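Local coordinates for protein retinol dehydratase (PDB 1FMJ) that dehydrates retinol, probably by way of sulfotransferase chemistry, and binds retinol and adenosine-3'-5'-diphosphate within a sulfotransferase-type fold, at residues H164-L167 with S168-P171; L244-Y248 with E249-K253; M59-R62 with P63-F67; A95-Y98 with M99-Y103; H196-L200 with L201-N205. All coordinates share one frame; numbering follows the deposited sequence.

Each contact is a local closure between adjacent pieces of chain, so the five run in series and none nests or crosses. Contact 3 comes first and turns the chain into strand 66-70 of the parallel sheet. Contact 4 opens the short helix 99-102, just ahead of strand 104-105. Contact 1 closes a turn after strand 160-163, and its Met170 and Pro171 pack on Met59, Leu61 and Phe67 of contact 3. Contact 5 ends helix 187-200, and contact 2 joins strand 243-247 to helix 248-253. Contacts 1 and 5 both reach retinol, from opposite sides of the chain's centre. Contact 2 reaches adenosine-3'-5'-diphosphate.

Contact 1. Residues H164-L167 with S168-P171; sequences HLPL and SLMP. With RTL (retinol), chain H.
Pro166 and Leu169 meet through both backbone and side chain in a tight turn. The carbonyl of Pro166 accepts the N-H of Leu169, with an N to O distance of 3.1 Å and a nearly straight angle of 165°. One residue on, Leu167 O accepts the N-H of Met170 at 3.0 Å. Leu167 O is also met by a water at 2.6 Å. The same water lies 3.0 Å from Pro171 O and could donate there too, although its two hydrogens cannot serve every acceptor nearby. Ser168 N, which finds no acceptor within the turn, bonds to Glu233. Ser168 O takes the hydroxyl of Tyr11.

Apolar groups close round this backbone. Leu169 lays CG and CD1 against CG of the Pro166 ring, and CD1 also meets Leu165 CD2, the two leucines crossing at about a right angle. Met170 bends at chi3 (-64°), which brings CE back to Leu167 CD2 at 3.8 Å and close to Leu165 O.

His164, at the start of the segment, has its polar atoms paired outside the turn. Its N bonds to Asp107, its O to His230 and its ND1 to Ser70 O. His164 NE2 is hydrogen-bonded to retinol O1 at 2.9 Å, in the plane of the ring; either could be the donor. Lys162 also bonds to retinol. The stretch thus combines a short 3-10 turn with two successive i+3 to i hydrogen bonds, and the hydroxyl end of the retinol pocket.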
# COMPACT_ATOMS: atom_id res chain seq x y z
N HIS A 164 2.87 -0.75 -3.91
CA HIS A 164 3.07 0.51 -3.22
C HIS A 164 4.38 1.09 -3.76
O HIS A 164 4.96 1.99 -3.17
CB HIS A 164 3.13 0.30 -1.70
CG HIS A 164 1.87 -0.27 -1.12
ND1 HIS A 164 0.63 0.26 -1.37
CD2 HIS A 164 1.67 -1.34 -0.32
CE1 HIS A 164 -0.29 -0.45 -0.75
NE2 HIS A 164 0.31 -1.43 -0.10
N LEU A 165 4.85 0.57 -4.89
CA LEU A 165 6.08 1.10 -5.45
C LEU A 165 5.81 2.33 -6.30
O LEU A 165 4.86 2.35 -7.08
CB LEU A 165 6.81 0.04 -6.29
CG LEU A 165 7.45 -1.11 -5.50
CD1 LEU A 165 8.11 -2.09 -6.45
CD2 LEU A 165 8.45 -0.55 -4.51
N PRO A 166 6.63 3.38 -6.13
CA PRO A 166 6.45 4.60 -6.92
C PRO A 166 6.82 4.23 -8.36
O PRO A 166 7.58 3.28 -8.59
CB PRO A 166 7.45 5.57 -6.28
CG PRO A 166 8.52 4.67 -5.77
CD PRO A 166 7.73 3.53 -5.17
N LEU A 167 6.27 4.95 -9.33
CA LEU A 167 6.53 4.66 -10.73
C LEU A 167 8.00 4.56 -11.15
O LEU A 167 8.33 3.74 -12.01
CB LEU A 167 5.82 5.68 -11.63
CG LEU A 167 4.29 5.76 -11.51
CD1 LEU A 167 3.74 6.76 -12.53
CD2 LEU A 167 3.67 4.38 -11.74
N SER A 168 8.88 5.35 -10.54
CA SER A 168 10.29 5.34 -10.91
C SER A 168 11.04 4.04 -10.64
O SER A 168 12.14 3.83 -11.16
CB SER A 168 11.02 6.50 -10.23
OG SER A 168 10.98 6.38 -8.83
N LEU A 169 10.47 3.15 -9.83
CA LEU A 169 11.11 1.88 -9.55
C LEU A 169 10.54 0.79 -10.45
O LEU A 169 10.99 -0.35 -10.45
CB LEU A 169 10.94 1.49 -8.08
CG LEU A 169 11.59 2.48 -7.11
CD1 LEU A 169 11.49 1.98 -5.67
CD2 LEU A 169 13.05 2.67 -7.51
N MET A 170 9.51 1.14 -11.22
CA MET A 170 8.90 0.18 -12.12
C MET A 170 9.27 0.57 -13.54
O MET A 170 9.76 1.67 -13.77
CB MET A 170 7.39 0.14 -11.91
CG MET A 170 7.01 -0.41 -10.52
SD MET A 170 5.24 -0.70 -10.26
CE MET A 170 4.60 0.98 -10.40
N PRO A 171 9.06 -0.34 -14.51
CA PRO A 171 9.39 -0.08 -15.91
C PRO A 171 8.95 1.27 -16.45
O PRO A 171 7.77 1.61 -16.40
CB PRO A 171 8.70 -1.23 -16.64
CG PRO A 171 8.85 -2.35 -15.67
CD PRO A 171 8.49 -1.69 -14.35
C1 RTL H . 5.34 -10.19 9.46
C2 RTL H . 6.79 -10.48 9.99
C3 RTL H . 7.58 -11.42 9.10
C4 RTL H . 7.25 -12.20 7.82
C5 RTL H . 5.81 -11.81 7.47
C6 RTL H . 4.93 -10.94 8.14
C7 RTL H . 3.56 -10.65 7.66
C8 RTL H . 3.26 -9.74 6.69
C9 RTL H . 1.90 -9.45 6.21
C10 RTL H . 1.76 -8.49 5.22
C11 RTL H . 0.55 -7.98 4.54
C12 RTL H . 0.54 -6.61 4.49
C13 RTL H . -0.38 -5.58 3.97
C14 RTL H . -0.36 -4.21 3.95
C15 RTL H . 0.19 -3.52 2.77
O1 RTL H . -0.75 -3.30 1.81
C16 RTL H . 5.41 -8.66 9.32
C17 RTL H . 4.47 -10.53 10.68
C18 RTL H . 5.38 -12.57 6.20
C19 RTL H . 0.70 -10.20 6.81
C20 RTL H . -1.57 -6.33 3.34
O HOH W 1 6.97 3.45 -14.21

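Contact 2. Residues L244-Y248 with E249-K253; sequences LFLFY and EDYLK. With A3P (adenosine-3'-5'-diphosphate), chain G.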
# COMPACT_ATOMS: atom_id res chain seq x y z
N LEU A 244 -5.30 6.40 -13.89
CA LEU A 244 -6.47 6.98 -13.25
C LEU A 244 -6.08 7.36 -11.82
O LEU A 244 -5.98 6.50 -10.95
CB LEU A 244 -7.64 5.99 -13.22
CG LEU A 244 -8.87 6.45 -12.43
CD1 LEU A 244 -9.45 7.70 -13.08
CD2 LEU A 244 -9.92 5.35 -12.38
N PHE A 245 -5.84 8.65 -11.61
CA PHE A 245 -5.47 9.17 -10.29
C PHE A 245 -6.76 9.49 -9.54
O PHE A 245 -7.60 10.23 -10.04
CB PHE A 245 -4.65 10.45 -10.45
CG PHE A 245 -3.87 10.84 -9.23
CD1 PHE A 245 -2.51 10.56 -9.15
CD2 PHE A 245 -4.47 11.52 -8.18
CE1 PHE A 245 -1.75 10.96 -8.06
CE2 PHE A 245 -3.73 11.93 -7.07
CZ PHE A 245 -2.36 11.65 -7.01
N LEU A 246 -6.92 8.92 -8.34
CA LEU A 246 -8.10 9.17 -7.54
C LEU A 246 -7.72 9.53 -6.12
O LEU A 246 -6.61 9.24 -5.67
CB LEU A 246 -9.00 7.92 -7.52
CG LEU A 246 -9.51 7.36 -8.84
CD1 LEU A 246 -10.33 6.11 -8.58
CD2 LEU A 246 -10.35 8.43 -9.57
N PHE A 247 -8.64 10.18 -5.41
CA PHE A 247 -8.40 10.56 -4.03
C PHE A 247 -9.35 9.78 -3.13
O PHE A 247 -10.55 9.70 -3.39
CB PHE A 247 -8.63 12.06 -3.82
CG PHE A 247 -7.56 12.93 -4.43
CD1 PHE A 247 -7.76 13.55 -5.65
CD2 PHE A 247 -6.36 13.12 -3.77
CE1 PHE A 247 -6.78 14.36 -6.21
CE2 PHE A 247 -5.37 13.93 -4.32
CZ PHE A 247 -5.58 14.55 -5.54
N TYR A 248 -8.80 9.20 -2.07
CA TYR A 248 -9.58 8.41 -1.13
C TYR A 248 -10.80 9.18 -0.61
O TYR A 248 -11.86 8.62 -0.39
CB TYR A 248 -8.70 7.99 0.04
CG TYR A 248 -9.45 7.37 1.20
CD1 TYR A 248 -9.97 6.08 1.11
CD2 TYR A 248 -9.65 8.08 2.37
CE1 TYR A 248 -10.66 5.51 2.19
CE2 TYR A 248 -10.34 7.53 3.44
CZ TYR A 248 -10.84 6.25 3.34
OH TYR A 248 -11.50 5.72 4.43
N GLU A 249 -10.63 10.48 -0.41
CA GLU A 249 -11.71 11.31 0.08
C GLU A 249 -12.93 11.28 -0.86
O GLU A 249 -14.07 11.22 -0.40
CB GLU A 249 -11.23 12.75 0.28
CG GLU A 249 -10.27 12.96 1.45
CD GLU A 249 -8.87 12.41 1.22
OE1 GLU A 249 -8.47 12.25 0.04
OE2 GLU A 249 -8.16 12.16 2.21
N ASP A 250 -12.68 11.31 -2.17
CA ASP A 250 -13.78 11.29 -3.12
C ASP A 250 -14.61 10.02 -3.04
O ASP A 250 -15.80 10.03 -3.37
CB ASP A 250 -13.27 11.52 -4.54
CG ASP A 250 -12.76 12.95 -4.75
OD1 ASP A 250 -13.39 13.88 -4.19
OD2 ASP A 250 -11.76 13.14 -5.46
N TYR A 251 -14.00 8.93 -2.59
CA TYR A 251 -14.70 7.66 -2.43
C TYR A 251 -15.79 7.82 -1.37
O TYR A 251 -16.87 7.24 -1.48
CB TYR A 251 -13.73 6.56 -1.95
CG TYR A 251 -12.97 5.80 -3.02
CD1 TYR A 251 -11.87 5.02 -2.69
CD2 TYR A 251 -13.38 5.83 -4.36
CE1 TYR A 251 -11.18 4.28 -3.64
CE2 TYR A 251 -12.69 5.08 -5.34
CZ TYR A 251 -11.59 4.32 -4.97
OH TYR A 251 -10.91 3.58 -5.90
N LEU A 252 -15.48 8.60 -0.34
CA LEU A 252 -16.40 8.85 0.77
C LEU A 252 -17.44 9.92 0.44
O LEU A 252 -18.51 9.95 1.05
CB LEU A 252 -15.62 9.29 2.02
CG LEU A 252 -14.42 8.42 2.44
CD1 LEU A 252 -13.81 9.00 3.71
CD2 LEU A 252 -14.88 6.99 2.66
N LYS A 253 -17.13 10.80 -0.50
CA LYS A 253 -18.09 11.84 -0.85
C LYS A 253 -19.08 11.33 -1.89
O LYS A 253 -20.29 11.54 -1.76
CB LYS A 253 -17.38 13.09 -1.38
CG LYS A 253 -18.33 14.28 -1.54
CD LYS A 253 -17.74 15.40 -2.39
CE LYS A 253 -18.79 16.47 -2.68
NZ LYS A 253 -18.33 17.44 -3.72
P1 A3P G . -8.24 3.91 8.11
O1P A3P G . -7.07 3.37 8.82
O2P A3P G . -9.50 3.32 8.62
O3P A3P G . -8.29 5.38 8.25
P2 A3P G . -5.20 0.51 2.05
O4P A3P G . -6.16 -0.47 1.52
O5P A3P G . -4.51 1.21 0.95
O6P A3P G . -4.22 -0.18 2.94
O5' A3P G . -5.99 1.58 2.91
C5' A3P G . -6.73 1.22 4.06
C4' A3P G . -7.61 2.38 4.53
O4' A3P G . -8.86 2.33 3.78
C3' A3P G . -8.02 2.26 6.00
O3' A3P G . -8.11 3.58 6.56
C2' A3P G . -9.30 1.47 5.88
O2' A3P G . -10.13 1.36 7.04
C1' A3P G . -9.95 2.17 4.70
N9 A3P G . -11.02 1.37 4.08
C8 A3P G . -11.02 0.04 3.71
N7 A3P G . -12.14 -0.39 3.18
C5 A3P G . -12.95 0.74 3.19
C6 A3P G . -14.30 0.99 2.76
N6 A3P G . -15.08 0.06 2.21
N1 A3P G . -14.81 2.28 2.93
C2 A3P G . -14.05 3.27 3.49
N3 A3P G . -12.76 3.15 3.93
C4 A3P G . -12.27 1.85 3.76
O HOH W 2 -10.60 11.42 -6.98
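Tyr248 and Leu252 pack one helical turn apart, beside the adenine of the bound nucleotide. Tyr248 can be followed outward. Its CB and CG pass close to the N of Glu249, the next residue. CG is anti to the backbone N (chi1 170°), and this sends the ring away from the strand end toward the nucleotide. Along the ring, CD1 is near CD1 of Tyr251 at 4.4 Å. CE2 meets Leu252 CD1 at 3.8 Å, while Leu252 CG lies over one face. CE1 comes to 3.6 Å from N3 of the nucleotide. At the tip, OH donates a hydrogen bond to that N3 at 2.9 Å, in the plane of the tyrosine ring. Leu252 CD2 adds an apolar touch to C2 of the base. The adenine is therefore met by a hydrogen bond and by a methyl group from the same turn of helix.

On another side of the turn, Tyr251 crosses Leu246 at about a right angle, with its OH 3.7 Å from Leu246 CD1. The hydroxyl is itself bonded to Thr79. Phe247 and Asp250 lie side by side, the carboxylate nearly perpendicular to the ring. A water joins them, donating to Asp250 OD2 at 2.6 Å and accepting from Phe247 N. The backbone bonds Asp250 N to Phe247 O and Tyr251 N to Tyr248 O are weak. Glu249 sends OE2 to the N of Asp186. The contact is a strand-to-helix junction at an edge of the parallel sheet, and it forms part of the nucleotide site of this sulfotransferase domain.

Contact 3. Residues M59-R62 with P63-F67; sequences MPLR and PTDVF
Arg62 and Asp65 close a turn with two hydrogen bonds that run in opposite senses. Asp65 N donates to Arg62 O at 3.0 Å, the standard bond of a type I turn. In return Arg62 N donates to the Asp65 carboxylate oxygen OD2, also at 3.0 Å, from well above the carboxylate plane. Asp65 CG lies anti to its own carbonyl carbon (chi1 -71°), which folds the carboxylate back across the turn. OD2 also forms a salt bridge with Arg159, so this buried oxygen has two donors. OD1 rests 3.4 Å from Arg62 CB.

The tightly packed part lies further along, toward the core. Phe67 receives Met59 CE at its CZ, 3.6 Å away, the two side chains coming from opposite directions. Leu61 CD2 reaches the same CZ at 4.0 Å, crossing the phenylalanine at about a right angle. Met170 also borders this cluster.

The solvent side is looser. Pro63 and Thr64, the middle residues of the turn, are exposed, and Thr64 OG1 comes only to 4.5 Å from Arg62 CB. Arg62 runs extended from CG to NE and leads away from the turn; its NH2 bonds to Val153 O. Its NE stays 5.0 Å from Asp65 OD1, too far for an ion pair. The whole is a type I beta turn delivering the chain into strand 66-70, the central strand of the parallel sheet.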
# COMPACT_ATOMS: atom_id res chain seq x y z
N MET A 59 10.56 -5.87 -15.41
CA MET A 59 9.50 -6.86 -15.51
C MET A 59 8.69 -6.82 -16.80
O MET A 59 8.19 -5.77 -17.22
CB MET A 59 8.55 -6.77 -14.30
CG MET A 59 7.88 -5.42 -14.07
SD MET A 59 6.74 -5.43 -12.64
CE MET A 59 5.86 -3.89 -12.89
N PRO A 60 8.58 -7.96 -17.48
CA PRO A 60 7.81 -7.97 -18.73
C PRO A 60 6.35 -7.67 -18.41
O PRO A 60 5.79 -8.23 -17.46
CB PRO A 60 8.01 -9.39 -19.24
CG PRO A 60 9.38 -9.73 -18.74
CD PRO A 60 9.34 -9.21 -17.32
N LEU A 61 5.74 -6.79 -19.19
CA LEU A 61 4.35 -6.42 -18.97
C LEU A 61 3.45 -6.85 -20.12
O LEU A 61 3.90 -7.04 -21.25
CB LEU A 61 4.25 -4.91 -18.75
CG LEU A 61 5.04 -4.41 -17.53
CD1 LEU A 61 4.88 -2.91 -17.40
CD2 LEU A 61 4.54 -5.11 -16.26
N ARG A 62 2.16 -7.00 -19.80
CA ARG A 62 1.16 -7.44 -20.76
C ARG A 62 0.02 -6.43 -20.86
O ARG A 62 -0.33 -5.79 -19.87
CB ARG A 62 0.61 -8.79 -20.30
CG ARG A 62 1.71 -9.76 -19.92
CD ARG A 62 1.15 -11.06 -19.35
NE ARG A 62 2.20 -12.01 -19.01
CZ ARG A 62 2.01 -13.12 -18.31
NH1 ARG A 62 0.80 -13.42 -17.87
NH2 ARG A 62 3.03 -13.92 -18.03
N PRO A 63 -0.57 -6.29 -22.06
CA PRO A 63 -1.67 -5.35 -22.30
C PRO A 63 -2.91 -5.57 -21.44
O PRO A 63 -3.70 -4.65 -21.26
CB PRO A 63 -1.96 -5.52 -23.79
CG PRO A 63 -1.55 -6.94 -24.06
CD PRO A 63 -0.26 -7.05 -23.28
N THR A 64 -3.09 -6.78 -20.90
CA THR A 64 -4.26 -7.04 -20.05
C THR A 64 -3.96 -6.86 -18.57
O THR A 64 -4.82 -7.07 -17.73
CB THR A 64 -4.83 -8.47 -20.25
OG1 THR A 64 -3.80 -9.43 -20.00
CG2 THR A 64 -5.36 -8.64 -21.66
N ASP A 65 -2.73 -6.47 -18.24
CA ASP A 65 -2.36 -6.25 -16.85
C ASP A 65 -3.09 -5.03 -16.30
O ASP A 65 -3.27 -4.04 -17.00
CB ASP A 65 -0.85 -5.98 -16.70
CG ASP A 65 -0.00 -7.20 -16.96
OD1 ASP A 65 -0.57 -8.29 -17.11
OD2 ASP A 65 1.24 -7.06 -16.99
N VAL A 66 -3.50 -5.10 -15.04
CA VAL A 66 -4.15 -3.97 -14.40
C VAL A 66 -3.50 -3.78 -13.04
O VAL A 66 -3.44 -4.71 -12.25
CB VAL A 66 -5.66 -4.18 -14.21
CG1 VAL A 66 -6.27 -2.96 -13.51
CG2 VAL A 66 -6.33 -4.39 -15.56
N PHE A 67 -3.00 -2.58 -12.78
CA PHE A 67 -2.33 -2.29 -11.52
C PHE A 67 -3.11 -1.36 -10.62
O PHE A 67 -3.76 -0.43 -11.08
CB PHE A 67 -0.98 -1.60 -11.75
CG PHE A 67 0.12 -2.50 -12.21
CD1 PHE A 67 0.05 -3.16 -13.43
CD2 PHE A 67 1.28 -2.63 -11.44
CE1 PHE A 67 1.11 -3.94 -13.87
CE2 PHE A 67 2.35 -3.40 -11.89
CZ PHE A 67 2.26 -4.06 -13.11

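Contact 4. Residues A95-Y98 with M99-Y103; sequences AKTY and MSLRY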
# COMPACT_ATOMS: atom_id res chain seq x y z
N ALA A 95 -15.82 -13.27 -6.32
CA ALA A 95 -15.04 -12.31 -5.53
C ALA A 95 -14.92 -12.74 -4.07
O ALA A 95 -14.31 -12.04 -3.25
CB ALA A 95 -15.69 -10.93 -5.61
N LYS A 96 -15.48 -13.90 -3.73
CA LYS A 96 -15.40 -14.38 -2.36
C LYS A 96 -14.04 -15.00 -2.05
O LYS A 96 -13.74 -15.29 -0.89
CB LYS A 96 -16.53 -15.37 -2.08
CG LYS A 96 -17.91 -14.73 -2.16
CD LYS A 96 -19.01 -15.72 -1.82
CE LYS A 96 -20.39 -15.06 -1.92
NZ LYS A 96 -21.49 -15.99 -1.49
N THR A 97 -13.23 -15.22 -3.08
CA THR A 97 -11.91 -15.78 -2.84
C THR A 97 -11.06 -14.68 -2.20
O THR A 97 -11.34 -13.49 -2.39
CB THR A 97 -11.23 -16.24 -4.15
OG1 THR A 97 -11.91 -17.39 -4.66
CG2 THR A 97 -9.78 -16.61 -3.91
N TYR A 98 -10.05 -15.07 -1.43
CA TYR A 98 -9.18 -14.11 -0.77
C TYR A 98 -8.53 -13.12 -1.74
O TYR A 98 -7.96 -13.50 -2.76
CB TYR A 98 -8.09 -14.84 0.02
CG TYR A 98 -8.63 -15.62 1.22
CD1 TYR A 98 -8.48 -17.00 1.30
CD2 TYR A 98 -9.30 -14.96 2.25
CE1 TYR A 98 -8.99 -17.72 2.39
CE2 TYR A 98 -9.82 -15.67 3.34
CZ TYR A 98 -9.67 -17.05 3.41
OH TYR A 98 -10.20 -17.75 4.48
N MET A 99 -8.65 -11.84 -1.41
CA MET A 99 -8.08 -10.77 -2.22
C MET A 99 -6.61 -11.08 -2.48
O MET A 99 -6.09 -10.86 -3.58
CB MET A 99 -8.21 -9.43 -1.48
CG MET A 99 -7.64 -8.22 -2.19
SD MET A 99 -8.59 -7.75 -3.64
CE MET A 99 -9.91 -6.82 -2.87
N SER A 100 -5.94 -11.62 -1.47
CA SER A 100 -4.53 -11.96 -1.60
C SER A 100 -4.28 -13.02 -2.67
O SER A 100 -3.14 -13.24 -3.07
CB SER A 100 -3.98 -12.42 -0.25
OG SER A 100 -4.69 -13.54 0.23
N LEU A 101 -5.34 -13.69 -3.12
CA LEU A 101 -5.21 -14.70 -4.17
C LEU A 101 -5.63 -14.11 -5.52
O LEU A 101 -5.28 -14.64 -6.57
CB LEU A 101 -6.09 -15.92 -3.85
CG LEU A 101 -5.49 -17.08 -3.02
CD1 LEU A 101 -4.70 -16.55 -1.83
CD2 LEU A 101 -6.61 -17.99 -2.54
N ARG A 102 -6.38 -13.02 -5.49
CA ARG A 102 -6.83 -12.41 -6.73
C ARG A 102 -5.83 -11.38 -7.26
O ARG A 102 -5.83 -11.05 -8.45
CB ARG A 102 -8.21 -11.77 -6.52
CG ARG A 102 -9.35 -12.80 -6.44
CD ARG A 102 -10.71 -12.14 -6.18
NE ARG A 102 -10.84 -11.74 -4.78
CZ ARG A 102 -11.55 -10.70 -4.36
NH1 ARG A 102 -12.19 -9.92 -5.23
NH2 ARG A 102 -11.61 -10.43 -3.06
N TYR A 103 -4.96 -10.91 -6.38
CA TYR A 103 -3.94 -9.93 -6.72
C TYR A 103 -2.55 -10.40 -6.28
O TYR A 103 -2.41 -11.09 -5.28
CB TYR A 103 -4.20 -8.59 -6.02
CG TYR A 103 -5.22 -7.70 -6.68
CD1 TYR A 103 -6.59 -7.92 -6.53
CD2 TYR A 103 -4.82 -6.60 -7.43
CE1 TYR A 103 -7.52 -7.07 -7.11
CE2 TYR A 103 -5.74 -5.74 -8.01
CZ TYR A 103 -7.09 -5.99 -7.85
OH TYR A 103 -7.99 -5.13 -8.42
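The guanidinium of Arg102 lies against Ala95, whose carbonyl O sits 3.1 Å above one face, offset toward the rim. The opposite face carries Met99 SD. Tyr98 O is at the edge, near the plane. Thr97 O is reached by NE at 3.0 Å and by NH2 at 3.1 Å, but both bonds are bent and weak. A bend at chi3 (-76°) folds the arginine back over this carbonyl. Beyond the segments NH1 forms a salt bridge with Glu81, and Trp84 makes a cation-pi contact. The ring of Tyr98 has Leu101 CD2 at its edge.

A leucine in place of Arg102 would probably leave Glu81 without its ionic mate and Thr97 O without these two donors.

The side chains of Thr97 and Leu101 cross at about a right angle, CG2 of Thr97 meeting CD2 of Leu101 at 3.7 Å. Ser100 OG comes to 3.6 Å from Tyr98 CB. In the backbone, Tyr98 O takes a hydrogen bond from Leu101 N at 2.7 Å and a weak one from Arg102 N. Tyr98 is thus the N-cap residue of the short helix 99-102, and Arg102, at its far end, folds back to the carbonyls of the preceding loop.

Contact 5. Residues H196-L200 with L201-N205; sequences HHARL and LYLLN. With RTL (retinol), chain H.
Ala198 and Leu204 form the apolar centre. Ala198 CB is 3.3 Å from Leu204 CG, tighter than usual for two carbons. Leu203 CB lies 4.0 Å from Ala198 CB. Next to this, Leu201 CD2 lies on Leu200 CG, and Leu201 CD1 meets His197 CE1 at 3.6 Å. An alanine in place of Leu201 would remove both methyls, and is likely to open a gap beside His197 and let its ring turn more freely next to retinol.

His197 CG stands anti to the backbone N (chi1 175°), which points the ring at retinol. Its NE2 is buried without a hydrogen-bond partner in the model; its 3.0 Å approach to retinol C14 is short and doubtful. Leu203 CD2 touches retinol C16.

At the polar edge, Leu203 N bonds to Ala198 O at 2.8 Å and Tyr202 N to Arg199 O at 3.1 Å. The bond from Leu201 N to His197 O is weak. Leu204 N is buried without a partner. Arg199 brings NH1 near Asn205 O, while its NH2 bonds to Ser208 O. Tyr202 has positive phi (61°) and is the C-prime residue. This is a Schellman motif ending helix 187-200, with His197 and Leu203 bordering the retinol pocket.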
# COMPACT_ATOMS: atom_id res chain seq x y z
N HIS A 196 -1.34 2.70 12.84
CA HIS A 196 -2.13 1.55 13.28
C HIS A 196 -1.80 0.27 12.57
O HIS A 196 -1.83 -0.81 13.16
CB HIS A 196 -3.62 1.83 13.11
CG HIS A 196 -4.19 2.68 14.20
ND1 HIS A 196 -4.42 2.21 15.47
CD2 HIS A 196 -4.56 3.98 14.21
CE1 HIS A 196 -4.91 3.18 16.22
NE2 HIS A 196 -5.00 4.27 15.48
N HIS A 197 -1.50 0.39 11.28
CA HIS A 197 -1.14 -0.76 10.47
C HIS A 197 0.20 -1.32 10.94
O HIS A 197 0.42 -2.54 10.90
CB HIS A 197 -1.07 -0.35 9.00
CG HIS A 197 -0.60 -1.43 8.09
ND1 HIS A 197 0.72 -1.58 7.73
CD2 HIS A 197 -1.28 -2.42 7.45
CE1 HIS A 197 0.84 -2.61 6.91
NE2 HIS A 197 -0.36 -3.14 6.73
N ALA A 198 1.10 -0.44 11.38
CA ALA A 198 2.41 -0.88 11.85
C ALA A 198 2.19 -1.62 13.17
O ALA A 198 2.88 -2.60 13.47
CB ALA A 198 3.34 0.30 12.05
N ARG A 199 1.23 -1.16 13.95
CA ARG A 199 0.90 -1.81 15.22
C ARG A 199 0.32 -3.20 14.93
O ARG A 199 0.64 -4.17 15.61
CB ARG A 199 -0.13 -0.97 15.99
CG ARG A 199 0.44 0.22 16.77
CD ARG A 199 0.40 -0.05 18.27
NE ARG A 199 0.76 1.13 19.06
CZ ARG A 199 2.01 1.51 19.31
NH1 ARG A 199 3.04 0.81 18.85
NH2 ARG A 199 2.23 2.61 20.01
N LEU A 200 -0.54 -3.27 13.92
CA LEU A 200 -1.18 -4.52 13.53
C LEU A 200 -0.20 -5.67 13.28
O LEU A 200 -0.43 -6.80 13.72
CB LEU A 200 -2.02 -4.30 12.26
CG LEU A 200 -2.68 -5.52 11.59
CD1 LEU A 200 -3.90 -5.96 12.39
CD2 LEU A 200 -3.10 -5.16 10.17
N LEU A 201 0.88 -5.38 12.56
CA LEU A 201 1.87 -6.40 12.22
C LEU A 201 3.09 -6.43 13.13
O LEU A 201 4.10 -7.06 12.79
CB LEU A 201 2.31 -6.21 10.77
CG LEU A 201 1.12 -6.10 9.80
CD1 LEU A 201 1.60 -5.85 8.36
CD2 LEU A 201 0.30 -7.38 9.88
N TYR A 202 3.00 -5.76 14.28
CA TYR A 202 4.09 -5.72 15.24
C TYR A 202 5.35 -5.09 14.66
O TYR A 202 6.45 -5.48 15.01
CB TYR A 202 4.42 -7.14 15.73
CG TYR A 202 3.30 -7.82 16.49
CD1 TYR A 202 2.52 -8.82 15.90
CD2 TYR A 202 3.00 -7.45 17.80
CE1 TYR A 202 1.47 -9.42 16.59
CE2 TYR A 202 1.95 -8.04 18.49
CZ TYR A 202 1.19 -9.02 17.89
OH TYR A 202 0.14 -9.57 18.58
N LEU A 203 5.18 -4.11 13.78
CA LEU A 203 6.32 -3.44 13.16
C LEU A 203 6.93 -2.36 14.05
O LEU A 203 8.12 -2.04 13.92
CB LEU A 203 5.91 -2.81 11.82
CG LEU A 203 5.28 -3.72 10.77
CD1 LEU A 203 5.00 -2.91 9.51
CD2 LEU A 203 6.20 -4.88 10.46
N LEU A 204 6.12 -1.79 14.93
CA LEU A 204 6.58 -0.71 15.81
C LEU A 204 6.94 -1.14 17.22
O LEU A 204 6.35 -2.07 17.76
CB LEU A 204 5.52 0.38 15.92
CG LEU A 204 5.09 1.13 14.66
CD1 LEU A 204 4.07 2.20 15.03
CD2 LEU A 204 6.30 1.76 14.00
N ASN A 205 7.90 -0.44 17.81
CA ASN A 205 8.30 -0.69 19.19
C ASN A 205 7.09 -0.30 20.03
O ASN A 205 6.53 0.78 19.85
CB ASN A 205 9.51 0.18 19.55
CG ASN A 205 10.75 -0.21 18.78
OD1 ASN A 205 10.69 -0.98 17.83
ND2 ASN A 205 11.89 0.34 19.19
C1 RTL H . 5.34 -10.19 9.46
C2 RTL H . 6.79 -10.48 9.99
C3 RTL H . 7.58 -11.42 9.10
C4 RTL H . 7.25 -12.20 7.82
C5 RTL H . 5.81 -11.81 7.47
C6 RTL H . 4.93 -10.94 8.14
C7 RTL H . 3.56 -10.65 7.66
C8 RTL H . 3.26 -9.74 6.69
C9 RTL H . 1.90 -9.45 6.21
C10 RTL H . 1.76 -8.49 5.22
C11 RTL H . 0.55 -7.98 4.54
C12 RTL H . 0.54 -6.61 4.49
C13 RTL H . -0.38 -5.58 3.97
C14 RTL H . -0.36 -4.21 3.95
C15 RTL H . 0.19 -3.52 2.77
O1 RTL H . -0.75 -3.30 1.81
C16 RTL H . 5.41 -8.66 9.32
C17 RTL H . 4.47 -10.53 10.68
C18 RTL H . 5.38 -12.57 6.20
C19 RTL H . 0.70 -10.20 6.81
C20 RTL H . -1.57 -6.33 3.34